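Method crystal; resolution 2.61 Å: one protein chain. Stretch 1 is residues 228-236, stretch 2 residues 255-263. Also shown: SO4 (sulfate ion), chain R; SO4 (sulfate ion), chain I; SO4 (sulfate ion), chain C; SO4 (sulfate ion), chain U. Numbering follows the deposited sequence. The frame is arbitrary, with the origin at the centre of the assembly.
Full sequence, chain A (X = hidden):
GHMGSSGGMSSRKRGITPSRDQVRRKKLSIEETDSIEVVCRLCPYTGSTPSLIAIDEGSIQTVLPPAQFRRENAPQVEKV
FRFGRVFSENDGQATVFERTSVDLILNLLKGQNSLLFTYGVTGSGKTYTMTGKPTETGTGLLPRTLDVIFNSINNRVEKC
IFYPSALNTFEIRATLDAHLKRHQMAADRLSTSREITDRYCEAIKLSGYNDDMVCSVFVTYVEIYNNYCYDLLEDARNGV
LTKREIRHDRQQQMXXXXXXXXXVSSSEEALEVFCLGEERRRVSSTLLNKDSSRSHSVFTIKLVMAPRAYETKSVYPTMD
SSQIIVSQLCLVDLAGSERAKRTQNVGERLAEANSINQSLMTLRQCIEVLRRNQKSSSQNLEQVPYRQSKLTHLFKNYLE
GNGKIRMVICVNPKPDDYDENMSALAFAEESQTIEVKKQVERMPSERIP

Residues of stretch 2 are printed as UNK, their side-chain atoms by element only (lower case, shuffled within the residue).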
ATOM      1  N   TYR A 228      13.433   4.784  11.079  1.00 71.74           N
ATOM      2  CA  TYR A 228      14.399   4.078  10.252  1.00 71.59           C
ATOM      3  C   TYR A 228      13.652   3.190   9.271  1.00 68.08           C
ATOM      4  O   TYR A 228      12.551   2.706   9.556  1.00 62.08           O
ATOM      5  CB  TYR A 228      15.355   3.237  11.097  1.00 67.02           C
ATOM      6  CG  TYR A 228      16.361   4.050  11.879  1.00 90.01           C
ATOM      7  CD1 TYR A 228      17.068   5.087  11.278  1.00 99.71           C
ATOM      8  CD2 TYR A 228      16.599   3.791  13.221  1.00 93.64           C
ATOM      9  CE1 TYR A 228      17.995   5.832  11.989  1.00 95.15           C
ATOM     10  CE2 TYR A 228      17.520   4.534  13.943  1.00104.34           C
ATOM     11  CZ  TYR A 228      18.215   5.554  13.322  1.00106.74           C
ATOM     12  OH  TYR A 228      19.133   6.295  14.034  1.00116.81           O
ATOM     13  N   CYS A 229      14.243   2.997   8.101  1.00 59.53           N
ATOM     14  CA  CYS A 229      13.601   2.273   7.017  1.00 50.58           C
ATOM     15  C   CYS A 229      14.333   0.961   6.755  1.00 59.47           C
ATOM     16  O   CYS A 229      15.555   0.953   6.576  1.00 60.96           O
ATOM     17  CB  CYS A 229      13.567   3.136   5.759  1.00 57.98           C
ATOM     18  SG  CYS A 229      12.650   2.372   4.436  1.00 58.13           S
ATOM     19  N   TYR A 230      13.580  -0.140   6.694  1.00 60.34           N
ATOM     20  CA  TYR A 230      14.140  -1.474   6.518  1.00 52.65           C
ATOM     21  C   TYR A 230      13.464  -2.199   5.363  1.00 57.39           C
ATOM     22  O   TYR A 230      12.248  -2.102   5.179  1.00 71.42           O
ATOM     23  CB  TYR A 230      13.993  -2.318   7.788  1.00 53.53           C
ATOM     24  CG  TYR A 230      14.633  -1.719   9.011  1.00 63.01           C
ATOM     25  CD1 TYR A 230      15.967  -1.962   9.305  1.00 69.82           C
ATOM     26  CD2 TYR A 230      13.908  -0.906   9.872  1.00 66.10           C
ATOM     27  CE1 TYR A 230      16.563  -1.416  10.422  1.00 71.68           C
ATOM     28  CE2 TYR A 230      14.498  -0.352  10.995  1.00 68.76           C
ATOM     29  CZ  TYR A 230      15.826  -0.611  11.264  1.00 81.47           C
ATOM     30  OH  TYR A 230      16.428  -0.065  12.376  1.00108.84           O
ATOM     31  N   ASP A 231      14.264  -2.938   4.599  1.00 53.20           N
ATOM     32  CA  ASP A 231      13.763  -3.781   3.521  1.00 49.37           C
ATOM     33  C   ASP A 231      13.511  -5.181   4.078  1.00 62.52           C
ATOM     34  O   ASP A 231      14.454  -5.933   4.346  1.00 66.27           O
ATOM     35  CB  ASP A 231      14.749  -3.804   2.356  1.00 43.69           C
ATOM     36  CG  ASP A 231      14.358  -4.792   1.271  1.00 58.85           C
ATOM     37  OD1 ASP A 231      15.233  -5.155   0.450  1.00 56.92           O
ATOM     38  OD2 ASP A 231      13.171  -5.191   1.225  1.00 50.02           O
ATOM     39  N   LEU A 232      12.233  -5.525   4.253  1.00 60.60           N
ATOM     40  CA  LEU A 232      11.843  -6.838   4.760  1.00 58.04           C
ATOM     41  C   LEU A 232      12.203  -7.977   3.815  1.00 58.49           C
ATOM     42  O   LEU A 232      12.161  -9.135   4.237  1.00 67.54           O
ATOM     43  CB  LEU A 232      10.339  -6.858   5.034  1.00 56.13           C
ATOM     44  CG  LEU A 232       9.792  -5.776   5.963  1.00 52.93           C
ATOM     45  CD1 LEU A 232       8.276  -5.808   5.957  1.00 38.80           C
ATOM     46  CD2 LEU A 232      10.322  -5.992   7.360  1.00 38.80           C
ATOM     47  N   LEU A 233      12.541  -7.675   2.561  1.00 44.86           N
ATOM     48  CA  LEU A 233      12.918  -8.668   1.561  1.00 45.37           C
ATOM     49  C   LEU A 233      14.425  -8.753   1.348  1.00 53.33           C
ATOM     50  O   LEU A 233      14.870  -9.421   0.410  1.00 62.26           O
ATOM     51  CB  LEU A 233      12.221  -8.364   0.238  1.00 54.43           C
ATOM     52  CG  LEU A 233      10.702  -8.304   0.350  1.00 53.49           C
ATOM     53  CD1 LEU A 233      10.105  -8.037  -1.012  1.00 44.00           C
ATOM     54  CD2 LEU A 233      10.177  -9.596   0.943  1.00 51.79           C
ATOM     55  N   GLU A 234      15.211  -8.076   2.180  1.00 55.30           N
ATOM     56  CA  GLU A 234      16.660  -8.096   2.039  1.00 56.32           C
ATOM     57  C   GLU A 234      17.212  -9.509   2.187  1.00 63.19           C
ATOM     58  O   GLU A 234      16.704 -10.314   2.971  1.00 59.59           O
ATOM     59  CB  GLU A 234      17.285  -7.168   3.082  1.00 56.39           C
ATOM     60  CG  GLU A 234      18.784  -7.334   3.302  1.00 63.50           C
ATOM     61  CD  GLU A 234      19.281  -6.534   4.491  1.00 67.18           C
ATOM     62  OE1 GLU A 234      20.514  -6.458   4.694  1.00 71.76           O
ATOM     63  OE2 GLU A 234      18.433  -5.978   5.221  1.00 61.50           O
ATOM     64  N   ASP A 235      18.256  -9.815   1.410  1.00 74.23           N
ATOM     65  CA  ASP A 235      19.035 -11.040   1.600  1.00 87.69           C
ATOM     66  C   ASP A 235      19.933 -10.843   2.819  1.00 88.13           C
ATOM     67  O   ASP A 235      21.141 -10.621   2.716  1.00 94.23           O
ATOM     68  CB  ASP A 235      19.852 -11.367   0.355  1.00 92.01           C
ATOM     69  CG  ASP A 235      18.990 -11.781  -0.816  1.00106.69           C
ATOM     70  OD1 ASP A 235      17.921 -12.389  -0.586  1.00114.72           O
ATOM     71  OD2 ASP A 235      19.380 -11.499  -1.969  1.00110.87           O
ATOM     72  N   ALA A 236      19.324 -10.921   4.001  1.00 84.02           N
ATOM     73  CA  ALA A 236      20.051 -10.629   5.228  1.00 86.77           C
ATOM     74  C   ALA A 236      21.107 -11.697   5.472  1.00 96.94           C
ATOM     75  O   ALA A 236      20.785 -12.882   5.608  1.00 97.30           O
ATOM     76  CB  ALA A 236      19.087 -10.549   6.406  1.00 85.42           C
ATOM     77  N   UNK A 255      12.025   6.457  -3.618  1.00 57.69           N
ATOM     78  CA  UNK A 255      12.267   5.023  -3.530  1.00 47.49           C
ATOM     79  C   UNK A 255      13.202   4.746  -2.358  1.00 53.56           C
ATOM     80  O   UNK A 255      13.796   5.655  -1.775  1.00 51.79           O
ATOM     81  c   UNK A 255      14.302   4.787  -5.115  1.00 49.50           C
ATOM     82  c   UNK A 255      16.020   6.363  -5.805  1.00 49.25           C
ATOM     83  c   UNK A 255      15.298   3.825  -4.952  1.00 53.59           C
ATOM     84  c   UNK A 255      16.991   5.390  -5.634  1.00 45.76           C
ATOM     85  c   UNK A 255      16.637   4.120  -5.208  1.00 52.55           C
ATOM     86  c   UNK A 255      14.682   6.056  -5.544  1.00 59.06           C
ATOM     87  c   UNK A 255      12.846   4.454  -4.837  1.00 41.51           C
ATOM     88  o   UNK A 255      18.311   5.682  -5.891  1.00 55.80           O
ATOM     89  N   UNK A 256      13.327   3.467  -2.028  1.00 49.18           N
ATOM     90  CA  UNK A 256      14.213   3.001  -0.968  1.00 43.86           C
ATOM     91  C   UNK A 256      15.481   2.485  -1.641  1.00 46.27           C
ATOM     92  O   UNK A 256      15.430   1.525  -2.419  1.00 50.52           O
ATOM     93  c   UNK A 256      12.258   2.463   0.546  1.00 39.87           C
ATOM     94  c   UNK A 256      13.537   1.923  -0.102  1.00 42.49           C
ATOM     95  c   UNK A 256      14.487   1.417   0.959  1.00 55.66           C
ATOM     96  N   UNK A 257      16.612   3.129  -1.331  1.00 47.18           N
ATOM     97  CA  UNK A 257      17.862   2.955  -2.077  1.00 57.01           C
ATOM     98  C   UNK A 257      18.248   1.487  -2.255  1.00 53.21           C
ATOM     99  O   UNK A 257      18.306   0.980  -3.380  1.00 67.39           O
ATOM    100  c   UNK A 257      20.281   3.753  -2.148  1.00 56.27           C
ATOM    101  c   UNK A 257      18.977   3.742  -1.371  1.00 45.27           C
ATOM    102  o   UNK A 257      21.241   4.393  -1.680  1.00 69.76           O
ATOM    103  o   UNK A 257      20.343   3.163  -3.245  1.00 72.32           O
ATOM    104  N   UNK A 258      18.524   0.787  -1.166  1.00 48.53           N
ATOM    105  CA  UNK A 258      18.933  -0.599  -1.284  1.00 51.88           C
ATOM    106  C   UNK A 258      17.842  -1.644  -1.193  1.00 56.20           C
ATOM    107  O   UNK A 258      18.163  -2.828  -1.049  1.00 54.00           O
ATOM    108  N   UNK A 259      16.572  -1.255  -1.280  1.00 60.13           N
ATOM    109  CA  UNK A 259      15.490  -2.229  -1.213  1.00 55.64           C
ATOM    110  C   UNK A 259      15.453  -3.104  -2.455  1.00 46.18           C
ATOM    111  O   UNK A 259      15.731  -2.651  -3.568  1.00 57.85           O
ATOM    112  c   UNK A 259      14.144  -1.527  -1.043  1.00 42.09           C
ATOM    113  N   UNK A 260      15.090  -4.366  -2.247  1.00 49.87           N
ATOM    114  CA  UNK A 260      15.110  -5.392  -3.275  1.00 46.44           C
ATOM    115  C   UNK A 260      13.781  -5.406  -4.029  1.00 49.00           C
ATOM    116  O   UNK A 260      12.715  -5.500  -3.415  1.00 49.06           O
ATOM    117  c   UNK A 260      15.901  -7.817  -3.556  1.00 56.53           C
ATOM    118  c   UNK A 260      16.154  -9.107  -2.794  1.00 63.03           C
ATOM    119  c   UNK A 260      15.380  -6.750  -2.628  1.00 48.15           C
ATOM    120  c   UNK A 260      16.431 -10.268  -3.735  1.00 82.36           C
ATOM    121  n   UNK A 260      16.601 -11.538  -2.976  1.00 95.75           N
ATOM    122  N   UNK A 261      13.847  -5.292  -5.354  1.00 42.70           N
ATOM    123  CA  UNK A 261      12.676  -5.448  -6.213  1.00 43.69           C
ATOM    124  C   UNK A 261      12.604  -6.915  -6.617  1.00 50.40           C
ATOM    125  O   UNK A 261      13.472  -7.408  -7.349  1.00 46.76           O
ATOM    126  c   UNK A 261      12.652  -3.073  -7.110  1.00 70.13           C
ATOM    127  o   UNK A 261      11.530  -2.537  -7.190  1.00 77.95           O
ATOM    128  o   UNK A 261      13.682  -2.446  -6.791  1.00 91.23           O
ATOM    129  c   UNK A 261      12.765  -4.547  -7.443  1.00 58.88           C
ATOM    130  N   UNK A 262      11.580  -7.614  -6.136  1.00 38.57           N
ATOM    131  CA  UNK A 262      11.463  -9.061  -6.295  1.00 38.28           C
ATOM    132  C   UNK A 262      10.441  -9.354  -7.386  1.00 44.30           C
ATOM    133  O   UNK A 262       9.272  -8.958  -7.278  1.00 41.28           O
ATOM    134  c   UNK A 262      11.065  -9.740  -4.975  1.00 41.59           C
ATOM    135  c   UNK A 262      12.105  -9.461  -3.885  1.00 39.59           C
ATOM    136  c   UNK A 262      10.887 -11.232  -5.185  1.00 50.15           C
ATOM    137  N   UNK A 263      10.875 -10.056  -8.428  1.00 41.28           N
ATOM    138  CA  UNK A 263       9.989 -10.396  -9.530  1.00 48.29           C
ATOM    139  C   UNK A 263       9.092 -11.556  -9.141  1.00 44.25           C
ATOM    140  O   UNK A 263       9.559 -12.564  -8.603  1.00 48.13           O
ATOM    141  c   UNK A 263      10.782 -10.744 -10.786  1.00 49.80           C
ATOM    142  c   UNK A 263      10.705 -10.982 -13.290  1.00 53.32           C
ATOM    143  o   UNK A 263      11.891 -11.376 -13.222  1.00 58.48           O
ATOM    144  o   UNK A 263      10.152 -10.653 -14.359  1.00 48.88           O
ATOM    145  c   UNK A 263       9.902 -10.885 -12.016  1.00 45.61           C
TER
HETATM  146  S   SO4 R 516      17.630  -5.582  -6.520  1.00148.56           S
HETATM  147  O1  SO4 R 516      17.318  -6.863  -7.152  1.00136.80           O
HETATM  148  O2  SO4 R 516      16.438  -4.738  -6.511  1.00131.03           O
HETATM  149  O3  SO4 R 516      18.087  -5.809  -5.150  1.00151.86           O
HETATM  150  O4  SO4 R 516      18.694  -4.912  -7.268  1.00156.82           O
HETATM  151  S   SO4 I 507      14.359 -11.364  -8.328  1.00116.03           S
HETATM  152  O1  SO4 I 507      14.842 -12.153  -9.458  1.00132.00           O
HETATM  153  O2  SO4 I 507      12.987 -11.757  -8.028  1.00119.50           O
HETATM  154  O3  SO4 I 507      15.198 -11.629  -7.163  1.00119.79           O
HETATM  155  O4  SO4 I 507      14.409  -9.941  -8.668  1.00101.36           O
HETATM  156  S   SO4 C 501      11.012   0.966  -3.406  1.00 54.03           S
HETATM  157  O1  SO4 C 501      10.948   1.320  -4.825  1.00 72.43           O
HETATM  158  O2  SO4 C 501       9.664   0.732  -2.893  1.00 86.74           O
HETATM  159  O3  SO4 C 501      11.614   2.061  -2.657  1.00 87.81           O
HETATM  160  O4  SO4 C 501      11.823  -0.230  -3.229  1.00 47.79           O
HETATM  161  S   SO4 U 519      13.377 -13.087  -1.900  1.00132.48           S
HETATM  162  O1  SO4 U 519      13.088 -14.336  -2.601  1.00134.47           O
HETATM  163  O2  SO4 U 519      12.154 -12.584  -1.278  1.00101.98           O
HETATM  164  O3  SO4 U 519      14.394 -13.315  -0.875  1.00139.39           O
HETATM  165  O4  SO4 U 519      13.878 -12.104  -2.855  1.00140.70           O
HETATM  166  O   HOH W   1      11.625  -4.895  -0.927  1.00 45.64           O
HETATM  167  O   HOH W   2      18.032  -5.126   0.535  1.00 48.36           O

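Position 255 carries one carbon leading into a six-carbon ring that bears a single oxygen: a phenol, so Y255. Its side chain is out of reach of stretch 1 and takes no part in the contact.

Position 256 has three carbons, one carrying the other two, and one of the two end carbons lies 3.9 Å from C229 SG, an apolar contact. Such a beta-branched fork is valine; threonine has the same shape but would put an oxygen in place of one of the two end carbons. The CA-to-CB bond of V256 points toward stretch 1. Its backbone N gives a very short hydrogen bond, 2.3 Å, to O3 of the chain C sulfate.

Position 257 shows two carbons, the second carrying two oxygens, out of reach of stretch 1: a short carboxylate, D257.

Position 258 has no side-chain atoms and is therefore G258. It sits inside the type I turn that starts at V256 and ends at position 259, whose backbone N donates to V256 O at 3.2 Å. Water 2 donates both to G258 O and to D231 OD1, each at 2.8 Å, so the turn is tied to stretch 1 through solvent.

At position 259 a single carbon, 4.0 Å from D231 CG, marks alanine. The CA-to-CB bond of A259 points sideways, and its CA is 5.3 Å from D231 CA.

Position 260 bears four carbons in a row ending in nitrogen. The third carbon lies 3.5 Å from L233 O, and the nitrogen reaches D235 OD1 at 2.9 Å in a salt bridge. This unbranched amine chain is K260. All four chi angles are t, an extended chain that passes L233 on its way to D235. NZ also bonds O4 of the chain U sulfate at 2.8 Å.

Position 261 again has two carbons and a terminal pair of oxygens, giving D261. Its CA-to-CB bond points away from stretch 1, while its N bonds O2 of the chain R sulfate at 2.9 Å.

Position 262 repeats the three-carbon fork, an end carbon 3.8 Å from L233 CD1: V262.

Position 263 has three carbons, the third carrying two oxygens, out of reach: E263.

The contact is organised by D231. Its OD1 accepts K260 N at 2.8 Å, while its OD2 accepts L233 N at 2.9 Å within its own type I turn, so one carboxylate braces a turn and holds the neighbouring backbone. K260 answers at both ends, its amide on D231 and its amine on D235. Apolar pairs, C229 with V256 and L233 with V262, complete the pattern: a buried acid reads backbone, and small hydrophobic contacts accompany it.

Stretch 2 (255-263) YVDGAKDVE
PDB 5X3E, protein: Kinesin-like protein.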